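Local structure of genome polyprotein (Rhinovirus C, 6KU7) at residues V43-E48 with D75-L80; D38-V43 with L80-Q85; R140-N145 with G177-R182; N32-H37 with R90-F95; T113-L118 with P147-Q152. The protein is the 3C cysteine protease of a rhinovirus C, which probably cleaves the viral polyprotein, as its picornaviral relatives do. All coordinates share one frame; numbering follows the deposited sequence.

Interaction 1. Residues V43-E48 with D75-L80; sequences VPTHAE and DTEITL
The imidazole of H46 turns its edge to the carboxylate of E77: E77 OE2 lies only 3° out of the ring plane and accepts from H46 ND1 at 2.7 Å. Ring and carboxylate planes are turned 38° apart, and ND1 arrives from above the carboxylate plane. The opposite face of that plane receives a second donor, the backbone H46 N, 2.6 Å from E77 OE2 on its syn side. Two bonds from one residue therefore grip a single oxygen, fixing the carboxylate and the rotation of the ring together. E77 can reach this place because CG stands anti to its backbone N (chi1 -169°) and the chain then bends, carrying the carboxylate to the 3-10 segment 45-47. Its backbone adds a bond, T45 N to E77 O at 2.9 Å, with the donor above the carbonyl plane. Beside it, T45 OG1 and T79 OG1 are 2.8 Å apart, their side chains crossing at about a right angle, and a water links T45 OG1, D75 OD1 and E77 N. Further along, V43 and T79 form an antiparallel hydrogen-bonded pair, with T79 N to V43 O at 2.9 Å. F31 packs edge-to-face on the H46 ring, and H46 touches C153. This geometry is consistent with the histidine and glutamate of the Cys-His-Glu catalytic triad of picornaviral 3C proteases.

Interaction 2. Residues D38-V43 with L80-Q85; sequences DNCAVV and LLWLDQ
Strands 40-43 and 80-83 run antiparallel, their N-to-C directions 141° apart and their axes 4.6 Å apart at closest approach, with A41 and L81 as the hydrogen-bonded pair (L81 N to A41 O 2.7 Å) between the non-hydrogen-bonded pairs C40-W82 and V42-L80. On the C40-W82 side, C40 lies over one face of the indole: its CB is 3.8 Å from the centroid of the six-membered ring, 11° off the normal. C40 SG, turned anti to the backbone N (chi1 177°), stays over the same ring as a sulfur-aromatic contact. N39 reaches the ring from its edge, OD1 being 3.4 Å from W82 CE3, while N39 ND2 donates to L83 O at 2.9 Å; N39 O accepts from L83 N, so the backbone carbonyl and the side-chain amide of N39 both hold the L83 backbone. Beside the A41-L81 pair, V43 CG1 rests on L81 CG at 3.8 Å. The pairing joins adjacent strands of the closed six-stranded antiparallel barrel, one of the two barrels of the chymotrypsin-like fold.

Interaction 3. Residues R140-N145 with G177-R182; sequences RLLKYN and GAALLR
L142 and G177 exchange two short backbone bonds as an antiparallel hydrogen-bonded pair: L142 N to G177 O is 2.7 Å, and G177 N to L142 O is also 2.7 Å. A longer bond follows, A179 N to R140 O at 3.2 Å. L141 and A178 form the non-hydrogen-bonded pair between them, where L141 CA lies 3.3 Å from G177 O in a CA-H...O contact. These bonds join strands 141-144 and 175-179 in the second antiparallel sheet of the chymotrypsin-like fold; the short segments 141-144 and 177-179 run antiparallel, their N-to-C directions 140° apart. The apolar contact is lighter, L142 CD2 meeting A179 CB at 4.2 Å. Two other side chains pack carbon atoms on the G177 backbone. L141 CD2 comes 3.5 Å from G177 O, and the Y144 ring reaches G177 obliquely, CE2 3.9 Å from G177 N. At the corner of the chain, the side chains of R140 and L181 cross at about a right angle, R140 NE being 4.0 Å from L181 CD1. Bends at chi2 and chi3 of R140 turn NE toward L181, while NH1 is hydrogen-bonded to Y184 OH.

Interaction 4. Residues N32-H37 with R90-F95; sequences NMLGIH and RDIRRF
The guanidinium of R93 is stacked flat on the imidazole of H37, with centres 3.6 Å apart and planes only 2° from parallel; R93 CZ lies 3.4 Å from H37 CG. A bend in the arginine chain at chi3 (-67°) helps lay the group on this face. Its rotation is fixed by polar bonds: a side-on salt bridge, R93 NE to D91 OD1 and R93 NH2 to D91 OD2, both at 3.0 Å and both close to the guanidinium plane, while R93 NH1 is hydrogen-bonded to F185 O. D91 OD1 also accepts from R93 N, from the other face of the carboxylate, closing an Asx turn. One backbone bond crosses the contact, I92 N to I36 O at 3.0 Å. Among apolar contacts, L34 and I92 meet tip to tip, CD1 to CD1 at 4.0 Å, and I36 CG2 packs on R93 CG at 3.8 Å. I36 and H37 form a classic beta bulge facing C40, at the end of strand 29-37. The segment 90-95 belongs to the connection between strands 78-83 and 103-110, and helix 8-20 adjoins it: R90 packs on F12 and R19, while N20 ND2 is hydrogen-bonded to both G35 O and R90 O.

Interaction 5. Residues T113-L118 with P147-Q152; sequences TKFPML and PTKPGQ
F115 presents one ring face to Q152, whose CG sits 3.8 Å from the ring centroid and 20° off the normal, a CH-pi contact offset toward the rim. The two side chains cross at about a right angle, and beyond CG the extended glutamine chain passes across the ring, placing NE2 3.6 Å from F115 CE2. Ring and amide planes are 57° apart, so the amide is inclined to the ring and does not lie flat on it. F115 holds its CG beside the backbone N, anti to the carbonyl carbon (chi1 -55°), an arrangement that sends the ring across to the other loop. No hydrogen bond joins the two segments, and the contact rests on packing alone. G151 supplies a piece of bare backbone to the same ring, its C 3.8 Å from F115 CE1, in an oblique approach. K149 adds CB at 3.8 Å from F115 CZ. The amide of Q152 is held from its own segment: K149 N donates to Q152 OE1 at 2.9 Å, from well above the carbonyl plane. Segment 147-152 leads into C153, probably the nucleophile of the Gly-X-Cys-Gly motif of 3C proteases, here G151 to G154. Both loops border strand 103-110, where F115 and L118 touch T110 while T148 and Q152 touch L108; T148 and Q152 also pack against H167 of strand 162-170.

Interactions 1 and 2 share V43 and L80 and follow one strand pair, touching where I78 CG2 and V42 CG2 are 3.3 Å apart. Interaction 4 adds the next strand of that barrel, with V42 N 2.8 Å from L34 O in a probable hydrogen bond. Interaction 3 belongs to the other sheet and meets interaction 1 at the interface of the two, T76 O being 3.3 Å from A178 CB. Interaction 5 is a surface contact, its centre about 18 Å from that of interaction 1 and the nearest atoms about 6 Å apart. Both nevertheless adjoin C153, touched by H46 and preceded by Q152, consistent with a shared active-site cleft.

Interaction 1. Residues V43-E48 with D75-L80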
# COMPACT_ATOMS: atom_id res chain seq x y z
N VAL A 43 -3.82 4.56 0.48
CA VAL A 43 -2.94 5.17 -0.51
C VAL A 43 -1.72 5.74 0.22
O VAL A 43 -1.80 6.06 1.41
CB VAL A 43 -3.66 6.30 -1.30
CG1 VAL A 43 -4.07 7.43 -0.35
CG2 VAL A 43 -2.84 6.82 -2.47
N PRO A 44 -0.58 5.82 -0.47
CA PRO A 44 0.58 6.45 0.19
C PRO A 44 0.34 7.93 0.44
O PRO A 44 -0.17 8.66 -0.41
CB PRO A 44 1.73 6.21 -0.79
CG PRO A 44 1.32 5.01 -1.57
CD PRO A 44 -0.18 5.13 -1.71
N THR A 45 0.71 8.37 1.65
CA THR A 45 0.47 9.75 2.06
C THR A 45 1.14 10.74 1.11
O THR A 45 0.59 11.81 0.83
CB THR A 45 0.97 9.94 3.48
OG1 THR A 45 0.26 9.03 4.35
CG2 THR A 45 0.74 11.39 3.94
N HIS A 46 2.32 10.39 0.57
CA HIS A 46 2.91 11.39 -0.32
C HIS A 46 2.25 11.43 -1.69
O HIS A 46 2.71 12.22 -2.52
CB HIS A 46 4.43 11.19 -0.43
CG HIS A 46 4.86 10.16 -1.44
ND1 HIS A 46 4.90 8.81 -1.16
CD2 HIS A 46 5.31 10.30 -2.71
CE1 HIS A 46 5.33 8.15 -2.22
NE2 HIS A 46 5.59 9.03 -3.18
N ALA A 47 1.18 10.68 -1.98
CA ALA A 47 0.38 10.98 -3.17
C ALA A 47 -0.33 12.31 -3.05
O ALA A 47 -0.73 12.88 -4.08
CB ALA A 47 -0.68 9.89 -3.42
N GLU A 48 -0.54 12.80 -1.83
CA GLU A 48 -1.19 14.09 -1.59
C GLU A 48 -2.58 14.16 -2.22
O GLU A 48 -2.88 15.06 -3.01
CB GLU A 48 -0.29 15.23 -2.08
CG GLU A 48 0.92 15.46 -1.15
CD GLU A 48 1.78 16.66 -1.55
OE1 GLU A 48 1.23 17.71 -1.96
OE2 GLU A 48 3.02 16.54 -1.45
N ASP A 75 4.58 10.32 10.58
CA ASP A 75 3.86 9.65 9.50
C ASP A 75 4.18 8.17 9.43
O ASP A 75 5.34 7.76 9.52
CB ASP A 75 4.22 10.30 8.17
CG ASP A 75 3.50 11.60 7.95
OD1 ASP A 75 2.27 11.62 8.12
OD2 ASP A 75 4.17 12.60 7.61
N THR A 76 3.14 7.36 9.25
CA THR A 76 3.35 6.01 8.74
C THR A 76 3.48 5.99 7.22
O THR A 76 3.89 4.96 6.67
CB THR A 76 2.20 5.08 9.13
OG1 THR A 76 1.03 5.45 8.38
CG2 THR A 76 1.91 5.17 10.62
N GLU A 77 3.13 7.08 6.54
CA GLU A 77 3.08 7.18 5.08
C GLU A 77 1.87 6.41 4.52
O GLU A 77 1.73 6.24 3.30
CB GLU A 77 4.41 6.73 4.46
CG GLU A 77 4.66 6.98 2.97
CD GLU A 77 4.33 8.38 2.49
OE1 GLU A 77 4.48 9.37 3.24
OE2 GLU A 77 3.92 8.48 1.32
N ILE A 78 0.97 5.98 5.39
CA ILE A 78 -0.31 5.41 5.00
C ILE A 78 -1.41 6.45 5.22
O ILE A 78 -1.56 6.99 6.32
CB ILE A 78 -0.62 4.14 5.82
CG1 ILE A 78 0.24 2.97 5.36
CG2 ILE A 78 -2.10 3.80 5.75
CD1 ILE A 78 -0.11 1.70 6.09
N THR A 79 -2.20 6.70 4.18
CA THR A 79 -3.41 7.50 4.28
C THR A 79 -4.62 6.65 3.91
O THR A 79 -4.59 5.94 2.90
CB THR A 79 -3.30 8.72 3.36
OG1 THR A 79 -2.39 9.65 3.94
CG2 THR A 79 -4.66 9.36 3.13
N LEU A 80 -5.66 6.71 4.75
CA LEU A 80 -6.92 6.01 4.49
C LEU A 80 -7.87 6.95 3.75
O LEU A 80 -8.03 8.11 4.14
CB LEU A 80 -7.61 5.55 5.78
CG LEU A 80 -6.85 4.74 6.81
CD1 LEU A 80 -7.79 4.19 7.89
CD2 LEU A 80 -6.14 3.62 6.12
O HOH W 1 1.33 9.13 6.98
O HOH W 2 -2.62 12.10 2.15

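Interaction 2. Residues D38-V43 with L80-Q85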
# COMPACT_ATOMS: atom_id res chain seq x y z
N ASP A 38 -15.36 -2.39 2.51
CA ASP A 38 -16.38 -1.39 2.25
C ASP A 38 -15.85 -0.36 1.24
O ASP A 38 -15.39 -0.72 0.17
CB ASP A 38 -16.86 -0.76 3.56
CG ASP A 38 -17.49 -1.77 4.49
OD1 ASP A 38 -18.63 -2.20 4.23
OD2 ASP A 38 -16.85 -2.15 5.49
N ASN A 39 -15.93 0.91 1.61
CA ASN A 39 -15.44 2.00 0.77
C ASN A 39 -14.11 2.58 1.27
O ASN A 39 -13.75 3.70 0.91
CB ASN A 39 -16.50 3.11 0.67
CG ASN A 39 -16.72 3.84 1.98
OD1 ASN A 39 -16.58 3.27 3.06
ND2 ASN A 39 -17.08 5.11 1.89
N CYS A 40 -13.40 1.84 2.11
CA CYS A 40 -12.16 2.34 2.70
C CYS A 40 -10.96 1.76 1.96
O CYS A 40 -10.81 0.53 1.89
CB CYS A 40 -12.08 1.99 4.18
SG CYS A 40 -10.52 2.52 4.93
N ALA A 41 -10.12 2.63 1.41
CA ALA A 41 -8.92 2.24 0.68
C ALA A 41 -7.70 2.93 1.24
O ALA A 41 -7.78 3.98 1.90
CB ALA A 41 -9.01 2.57 -0.81
N VAL A 42 -6.55 2.36 0.94
CA VAL A 42 -5.28 2.88 1.42
C VAL A 42 -4.50 3.44 0.24
O VAL A 42 -4.54 2.90 -0.87
CB VAL A 42 -4.52 1.77 2.18
CG1 VAL A 42 -3.84 0.78 1.23
CG2 VAL A 42 -3.56 2.35 3.12
N VAL A 43 -3.82 4.56 0.48
CA VAL A 43 -2.94 5.17 -0.51
C VAL A 43 -1.72 5.74 0.22
O VAL A 43 -1.80 6.06 1.41
CB VAL A 43 -3.66 6.30 -1.30
CG1 VAL A 43 -4.07 7.43 -0.35
CG2 VAL A 43 -2.84 6.82 -2.47
N LEU A 80 -5.66 6.71 4.75
CA LEU A 80 -6.92 6.01 4.49
C LEU A 80 -7.87 6.95 3.75
O LEU A 80 -8.03 8.11 4.14
CB LEU A 80 -7.61 5.55 5.78
CG LEU A 80 -6.85 4.74 6.81
CD1 LEU A 80 -7.79 4.19 7.89
CD2 LEU A 80 -6.14 3.62 6.12
N LEU A 81 -8.49 6.44 2.69
CA LEU A 81 -9.51 7.18 1.94
C LEU A 81 -10.86 6.50 2.11
O LEU A 81 -10.97 5.28 1.94
CB LEU A 81 -9.17 7.28 0.45
CG LEU A 81 -7.81 7.83 0.03
CD1 LEU A 81 -7.68 7.76 -1.48
CD2 LEU A 81 -7.61 9.25 0.55
N TRP A 82 -11.88 7.29 2.43
CA TRP A 82 -13.26 6.83 2.38
C TRP A 82 -13.88 7.47 1.15
O TRP A 82 -14.06 8.70 1.09
CB TRP A 82 -14.03 7.19 3.65
CG TRP A 82 -13.32 6.70 4.85
CD1 TRP A 82 -12.20 7.24 5.42
CD2 TRP A 82 -13.65 5.55 5.61
NE1 TRP A 82 -11.83 6.50 6.51
CE2 TRP A 82 -12.70 5.45 6.64
CE3 TRP A 82 -14.65 4.59 5.53
CZ2 TRP A 82 -12.73 4.44 7.59
CZ3 TRP A 82 -14.69 3.58 6.47
CH2 TRP A 82 -13.74 3.50 7.48
N LEU A 83 -14.19 6.64 0.17
CA LEU A 83 -14.56 7.06 -1.17
C LEU A 83 -16.08 7.07 -1.31
O LEU A 83 -16.78 6.24 -0.73
CB LEU A 83 -13.94 6.12 -2.20
CG LEU A 83 -12.41 5.96 -2.06
CD1 LEU A 83 -11.86 4.80 -2.90
CD2 LEU A 83 -11.74 7.27 -2.45
N ASP A 84 -16.58 8.02 -2.11
CA ASP A 84 -18.01 8.06 -2.40
C ASP A 84 -18.27 7.16 -3.60
O ASP A 84 -18.29 7.58 -4.76
CB ASP A 84 -18.47 9.49 -2.63
CG ASP A 84 -19.99 9.61 -2.73
OD1 ASP A 84 -20.47 10.58 -3.32
OD2 ASP A 84 -20.67 8.69 -2.22
N GLN A 85 -18.47 5.87 -3.30
CA GLN A 85 -18.65 4.85 -4.31
C GLN A 85 -19.68 3.85 -3.81
O GLN A 85 -19.87 3.69 -2.60
CB GLN A 85 -17.33 4.14 -4.65
CG GLN A 85 -16.90 3.18 -3.55
CD GLN A 85 -15.49 2.64 -3.73
OE1 GLN A 85 -14.68 3.19 -4.47
NE2 GLN A 85 -15.20 1.55 -3.03

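Interaction 3. Residues R140-N145 with G177-R182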
# COMPACT_ATOMS: atom_id res chain seq x y z
N ARG A 140 7.28 2.65 11.49
CA ARG A 140 6.73 1.30 11.28
C ARG A 140 7.00 0.78 9.87
O ARG A 140 6.15 0.16 9.24
CB ARG A 140 5.23 1.26 11.57
CG ARG A 140 4.76 2.34 12.49
CD ARG A 140 4.27 1.85 13.82
NE ARG A 140 2.82 1.90 13.80
CZ ARG A 140 2.06 2.50 14.71
NH1 ARG A 140 0.75 2.51 14.57
NH2 ARG A 140 2.61 3.11 15.75
N LEU A 141 8.21 1.00 9.38
CA LEU A 141 8.58 0.51 8.06
C LEU A 141 9.03 -0.95 8.14
O LEU A 141 9.69 -1.36 9.09
CB LEU A 141 9.70 1.36 7.48
CG LEU A 141 9.23 2.76 7.08
CD1 LEU A 141 10.38 3.61 6.53
CD2 LEU A 141 8.12 2.60 6.06
N LEU A 142 8.65 -1.73 7.14
CA LEU A 142 9.28 -3.02 6.87
C LEU A 142 10.20 -2.85 5.67
O LEU A 142 9.97 -1.98 4.83
CB LEU A 142 8.26 -4.12 6.59
CG LEU A 142 7.00 -4.24 7.43
CD1 LEU A 142 6.17 -5.41 6.88
CD2 LEU A 142 7.32 -4.39 8.93
N LYS A 143 11.25 -3.66 5.61
CA LYS A 143 12.32 -3.46 4.65
C LYS A 143 12.61 -4.77 3.94
O LYS A 143 12.59 -5.85 4.55
CB LYS A 143 13.61 -2.96 5.32
CG LYS A 143 14.84 -3.01 4.36
CD LYS A 143 16.16 -3.19 5.09
CE LYS A 143 16.36 -4.58 5.64
NZ LYS A 143 17.45 -5.34 4.96
N TYR A 144 12.89 -4.68 2.64
CA TYR A 144 13.19 -5.85 1.85
C TYR A 144 14.38 -5.55 0.96
O TYR A 144 14.58 -4.41 0.54
CB TYR A 144 11.98 -6.30 1.01
CG TYR A 144 11.09 -5.18 0.51
CD1 TYR A 144 11.34 -4.53 -0.69
CD2 TYR A 144 9.97 -4.79 1.24
CE1 TYR A 144 10.49 -3.51 -1.15
CE2 TYR A 144 9.13 -3.78 0.81
CZ TYR A 144 9.39 -3.15 -0.39
OH TYR A 144 8.56 -2.14 -0.81
N ASN A 145 15.15 -6.59 0.65
CA ASN A 145 16.34 -6.45 -0.18
C ASN A 145 15.94 -6.69 -1.63
O ASN A 145 16.15 -7.77 -2.19
CB ASN A 145 17.43 -7.41 0.28
CG ASN A 145 17.98 -7.03 1.64
OD1 ASN A 145 18.13 -5.84 1.95
ND2 ASN A 145 18.26 -8.03 2.46
N GLY A 177 8.36 -0.73 3.11
CA GLY A 177 6.92 -0.91 3.11
C GLY A 177 6.31 -0.37 4.38
O GLY A 177 6.83 -0.63 5.47
N ALA A 178 5.25 0.42 4.27
CA ALA A 178 4.52 0.85 5.45
C ALA A 178 3.69 -0.32 5.96
O ALA A 178 2.89 -0.88 5.21
CB ALA A 178 3.62 2.05 5.12
N ALA A 179 3.87 -0.67 7.23
CA ALA A 179 3.22 -1.86 7.79
C ALA A 179 1.71 -1.71 7.82
O ALA A 179 1.17 -0.70 8.29
CB ALA A 179 3.75 -2.13 9.21
N LEU A 180 1.01 -2.72 7.30
CA LEU A 180 -0.44 -2.80 7.42
C LEU A 180 -0.77 -3.52 8.72
O LEU A 180 -0.37 -4.68 8.91
CB LEU A 180 -1.07 -3.51 6.22
CG LEU A 180 -0.96 -2.78 4.88
CD1 LEU A 180 -1.47 -3.65 3.72
CD2 LEU A 180 -1.70 -1.44 4.92
N LEU A 181 -1.48 -2.84 9.61
CA LEU A 181 -1.83 -3.37 10.92
C LEU A 181 -3.34 -3.33 11.06
O LEU A 181 -3.98 -2.32 10.73
CB LEU A 181 -1.16 -2.56 12.02
CG LEU A 181 0.36 -2.50 11.92
CD1 LEU A 181 0.92 -1.51 12.94
CD2 LEU A 181 0.98 -3.89 12.10
N ARG A 182 -3.91 -4.44 11.55
CA ARG A 182 -5.36 -4.57 11.52
C ARG A 182 -6.06 -3.50 12.35
O ARG A 182 -7.19 -3.12 12.04
CB ARG A 182 -5.79 -5.97 11.98
CG ARG A 182 -7.20 -6.32 11.44
CD ARG A 182 -7.58 -7.78 11.64
NE ARG A 182 -6.49 -8.66 11.25
CZ ARG A 182 -6.40 -9.93 11.62
NH1 ARG A 182 -7.33 -10.45 12.40
NH2 ARG A 182 -5.37 -10.68 11.22

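Interaction 4. Residues N32-H37 with R90-F95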
# COMPACT_ATOMS: atom_id res chain seq x y z
N ASN A 32 -0.57 2.96 -6.87
CA ASN A 32 -1.53 1.90 -6.64
C ASN A 32 -2.34 2.22 -5.39
O ASN A 32 -1.79 2.68 -4.38
CB ASN A 32 -0.81 0.55 -6.49
CG ASN A 32 -1.77 -0.59 -6.25
OD1 ASN A 32 -2.59 -0.94 -7.10
ND2 ASN A 32 -1.66 -1.19 -5.07
N MET A 33 -3.65 1.98 -5.48
CA MET A 33 -4.56 2.16 -4.36
C MET A 33 -5.12 0.80 -3.97
O MET A 33 -5.64 0.07 -4.83
CB MET A 33 -5.71 3.11 -4.74
CG MET A 33 -6.66 3.45 -3.59
SD MET A 33 -8.19 4.19 -4.18
CE MET A 33 -9.13 2.73 -4.61
N LEU A 34 -5.05 0.44 -2.70
CA LEU A 34 -5.53 -0.87 -2.24
C LEU A 34 -6.82 -0.70 -1.44
O LEU A 34 -6.80 -0.14 -0.34
CB LEU A 34 -4.46 -1.58 -1.41
CG LEU A 34 -4.86 -2.84 -0.62
CD1 LEU A 34 -5.06 -4.02 -1.55
CD2 LEU A 34 -3.83 -3.21 0.45
N GLY A 35 -7.93 -1.20 -1.98
CA GLY A 35 -9.16 -1.28 -1.20
C GLY A 35 -9.04 -2.30 -0.07
O GLY A 35 -8.51 -3.40 -0.25
N ILE A 36 -9.54 -1.93 1.11
CA ILE A 36 -9.43 -2.78 2.30
C ILE A 36 -10.78 -3.40 2.69
O ILE A 36 -10.86 -4.60 2.93
CB ILE A 36 -8.82 -2.00 3.48
CG1 ILE A 36 -7.39 -1.62 3.13
CG2 ILE A 36 -8.79 -2.86 4.73
CD1 ILE A 36 -7.15 -0.20 3.34
N HIS A 37 -11.80 -2.57 2.84
CA HIS A 37 -13.12 -3.07 3.18
C HIS A 37 -14.15 -1.99 2.88
O HIS A 37 -13.84 -0.81 2.99
CB HIS A 37 -13.20 -3.47 4.65
CG HIS A 37 -13.14 -2.31 5.60
ND1 HIS A 37 -14.26 -1.65 6.04
CD2 HIS A 37 -12.08 -1.69 6.17
CE1 HIS A 37 -13.90 -0.68 6.85
NE2 HIS A 37 -12.59 -0.68 6.95
N ARG A 90 -13.93 -6.11 -1.44
CA ARG A 90 -13.83 -7.37 -0.71
C ARG A 90 -13.00 -7.17 0.55
O ARG A 90 -11.93 -6.55 0.51
CB ARG A 90 -13.20 -8.44 -1.59
CG ARG A 90 -12.48 -9.53 -0.83
CD ARG A 90 -11.78 -10.47 -1.80
NE ARG A 90 -10.86 -11.39 -1.17
CZ ARG A 90 -9.73 -11.81 -1.73
NH1 ARG A 90 -9.38 -11.36 -2.94
NH2 ARG A 90 -8.94 -12.68 -1.10
N ASP A 91 -13.52 -7.66 1.67
CA ASP A 91 -12.94 -7.38 2.98
C ASP A 91 -11.69 -8.22 3.19
O ASP A 91 -11.77 -9.43 3.37
CB ASP A 91 -13.97 -7.65 4.07
CG ASP A 91 -13.51 -7.21 5.45
OD1 ASP A 91 -12.36 -6.76 5.61
OD2 ASP A 91 -14.32 -7.34 6.40
N ILE A 92 -10.52 -7.57 3.18
CA ILE A 92 -9.27 -8.31 3.28
C ILE A 92 -8.63 -8.16 4.65
O ILE A 92 -7.47 -8.56 4.84
CB ILE A 92 -8.29 -7.90 2.16
CG1 ILE A 92 -8.01 -6.40 2.22
CG2 ILE A 92 -8.82 -8.30 0.78
CD1 ILE A 92 -6.72 -5.98 1.52
N ARG A 93 -9.36 -7.58 5.62
CA ARG A 93 -8.80 -7.34 6.94
C ARG A 93 -8.31 -8.62 7.61
O ARG A 93 -7.31 -8.61 8.34
CB ARG A 93 -9.82 -6.63 7.84
CG ARG A 93 -9.88 -5.15 7.55
CD ARG A 93 -10.96 -4.45 8.34
NE ARG A 93 -12.29 -4.87 7.92
CZ ARG A 93 -13.41 -4.31 8.38
NH1 ARG A 93 -13.32 -3.30 9.23
NH2 ARG A 93 -14.59 -4.74 7.96
N ARG A 94 -8.98 -9.74 7.34
CA ARG A 94 -8.57 -11.01 7.94
C ARG A 94 -7.15 -11.42 7.53
O ARG A 94 -6.53 -12.22 8.24
CB ARG A 94 -9.58 -12.10 7.56
CG ARG A 94 -9.41 -12.62 6.13
CD ARG A 94 -10.62 -13.41 5.62
NE ARG A 94 -11.86 -12.63 5.64
CZ ARG A 94 -12.75 -12.58 4.64
NH1 ARG A 94 -12.53 -13.23 3.51
NH2 ARG A 94 -13.85 -11.84 4.76
N PHE A 95 -6.62 -10.89 6.42
CA PHE A 95 -5.27 -11.23 5.97
C PHE A 95 -4.22 -10.22 6.42
O PHE A 95 -3.04 -10.39 6.11
CB PHE A 95 -5.20 -11.33 4.44
CG PHE A 95 -6.28 -12.19 3.83
CD1 PHE A 95 -6.37 -13.54 4.14
CD2 PHE A 95 -7.18 -11.65 2.93
CE1 PHE A 95 -7.36 -14.33 3.57
CE2 PHE A 95 -8.16 -12.41 2.35
CZ PHE A 95 -8.26 -13.76 2.67

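Interaction 5. Residues T113-L118 with P147-Q152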
# COMPACT_ATOMS: atom_id res chain seq x y z
N THR A 113 0.83 2.22 -14.82
CA THR A 113 1.16 2.32 -16.25
C THR A 113 2.61 1.90 -16.52
O THR A 113 2.88 1.17 -17.48
CB THR A 113 0.87 3.73 -16.77
OG1 THR A 113 -0.48 4.09 -16.48
CG2 THR A 113 1.04 3.77 -18.26
N LYS A 114 3.56 2.31 -15.65
CA LYS A 114 4.95 1.84 -15.72
C LYS A 114 5.08 0.34 -15.41
O LYS A 114 6.00 -0.30 -15.91
CB LYS A 114 5.84 2.63 -14.74
CG LYS A 114 5.62 4.16 -14.64
CD LYS A 114 6.04 4.98 -15.84
CE LYS A 114 5.47 6.41 -15.75
NZ LYS A 114 4.14 6.50 -16.48
N PHE A 115 4.19 -0.22 -14.59
CA PHE A 115 4.34 -1.59 -14.08
C PHE A 115 3.00 -2.30 -14.10
O PHE A 115 2.36 -2.50 -13.06
CB PHE A 115 4.93 -1.59 -12.67
CG PHE A 115 6.24 -0.85 -12.56
CD1 PHE A 115 6.29 0.43 -12.04
CD2 PHE A 115 7.42 -1.44 -12.99
CE1 PHE A 115 7.49 1.10 -11.94
CE2 PHE A 115 8.62 -0.77 -12.89
CZ PHE A 115 8.65 0.51 -12.37
N PRO A 116 2.52 -2.70 -15.28
CA PRO A 116 1.20 -3.34 -15.39
C PRO A 116 1.24 -4.77 -14.85
O PRO A 116 2.11 -5.55 -15.22
CB PRO A 116 0.93 -3.33 -16.90
CG PRO A 116 2.31 -3.39 -17.50
CD PRO A 116 3.21 -2.63 -16.58
N MET A 117 0.29 -5.09 -13.96
CA MET A 117 0.17 -6.42 -13.37
C MET A 117 1.53 -6.97 -12.96
O MET A 117 1.89 -8.11 -13.25
CB MET A 117 -0.57 -7.38 -14.31
CG MET A 117 -1.95 -6.86 -14.70
SD MET A 117 -3.05 -6.51 -13.29
CE MET A 117 -2.98 -8.05 -12.36
N LEU A 118 2.31 -6.13 -12.29
CA LEU A 118 3.61 -6.54 -11.80
C LEU A 118 3.44 -7.48 -10.60
O LEU A 118 2.59 -7.24 -9.74
CB LEU A 118 4.42 -5.29 -11.43
CG LEU A 118 5.90 -5.32 -11.10
CD1 LEU A 118 6.12 -5.55 -9.62
CD2 LEU A 118 6.61 -6.37 -11.96
N PRO A 147 15.68 -4.16 -5.41
CA PRO A 147 15.88 -2.82 -6.00
C PRO A 147 14.60 -2.27 -6.62
O PRO A 147 14.43 -2.20 -7.84
CB PRO A 147 16.97 -3.10 -7.05
CG PRO A 147 16.67 -4.46 -7.53
CD PRO A 147 16.14 -5.23 -6.31
N THR A 148 13.67 -1.84 -5.77
CA THR A 148 12.42 -1.27 -6.23
C THR A 148 12.68 0.02 -7.01
O THR A 148 13.77 0.57 -7.00
CB THR A 148 11.51 -0.99 -5.04
OG1 THR A 148 12.23 -0.21 -4.08
CG2 THR A 148 11.07 -2.31 -4.39
N LYS A 149 11.64 0.49 -7.68
CA LYS A 149 11.64 1.68 -8.55
C LYS A 149 10.52 2.58 -8.14
O LYS A 149 9.53 2.14 -7.52
CB LYS A 149 11.50 1.25 -10.01
CG LYS A 149 12.60 0.33 -10.47
CD LYS A 149 12.60 0.17 -11.95
CE LYS A 149 14.01 -0.02 -12.46
NZ LYS A 149 14.25 -1.46 -12.70
N PRO A 150 10.58 3.90 -8.45
CA PRO A 150 9.67 4.85 -7.79
C PRO A 150 8.20 4.70 -8.16
O PRO A 150 7.33 4.87 -7.29
CB PRO A 150 10.23 6.22 -8.21
CG PRO A 150 11.01 5.96 -9.46
CD PRO A 150 11.63 4.59 -9.23
N GLY A 151 7.88 4.41 -9.42
CA GLY A 151 6.47 4.31 -9.76
C GLY A 151 5.78 3.09 -9.16
O GLY A 151 4.63 2.79 -9.48
N GLN A 152 6.49 2.38 -8.30
CA GLN A 152 5.92 1.22 -7.63
C GLN A 152 5.23 1.55 -6.30
O GLN A 152 4.69 0.65 -5.66
CB GLN A 152 7.01 0.17 -7.42
CG GLN A 152 7.48 -0.46 -8.71
CD GLN A 152 8.71 -1.34 -8.51
OE1 GLN A 152 9.36 -1.30 -7.47
NE2 GLN A 152 9.04 -2.13 -9.53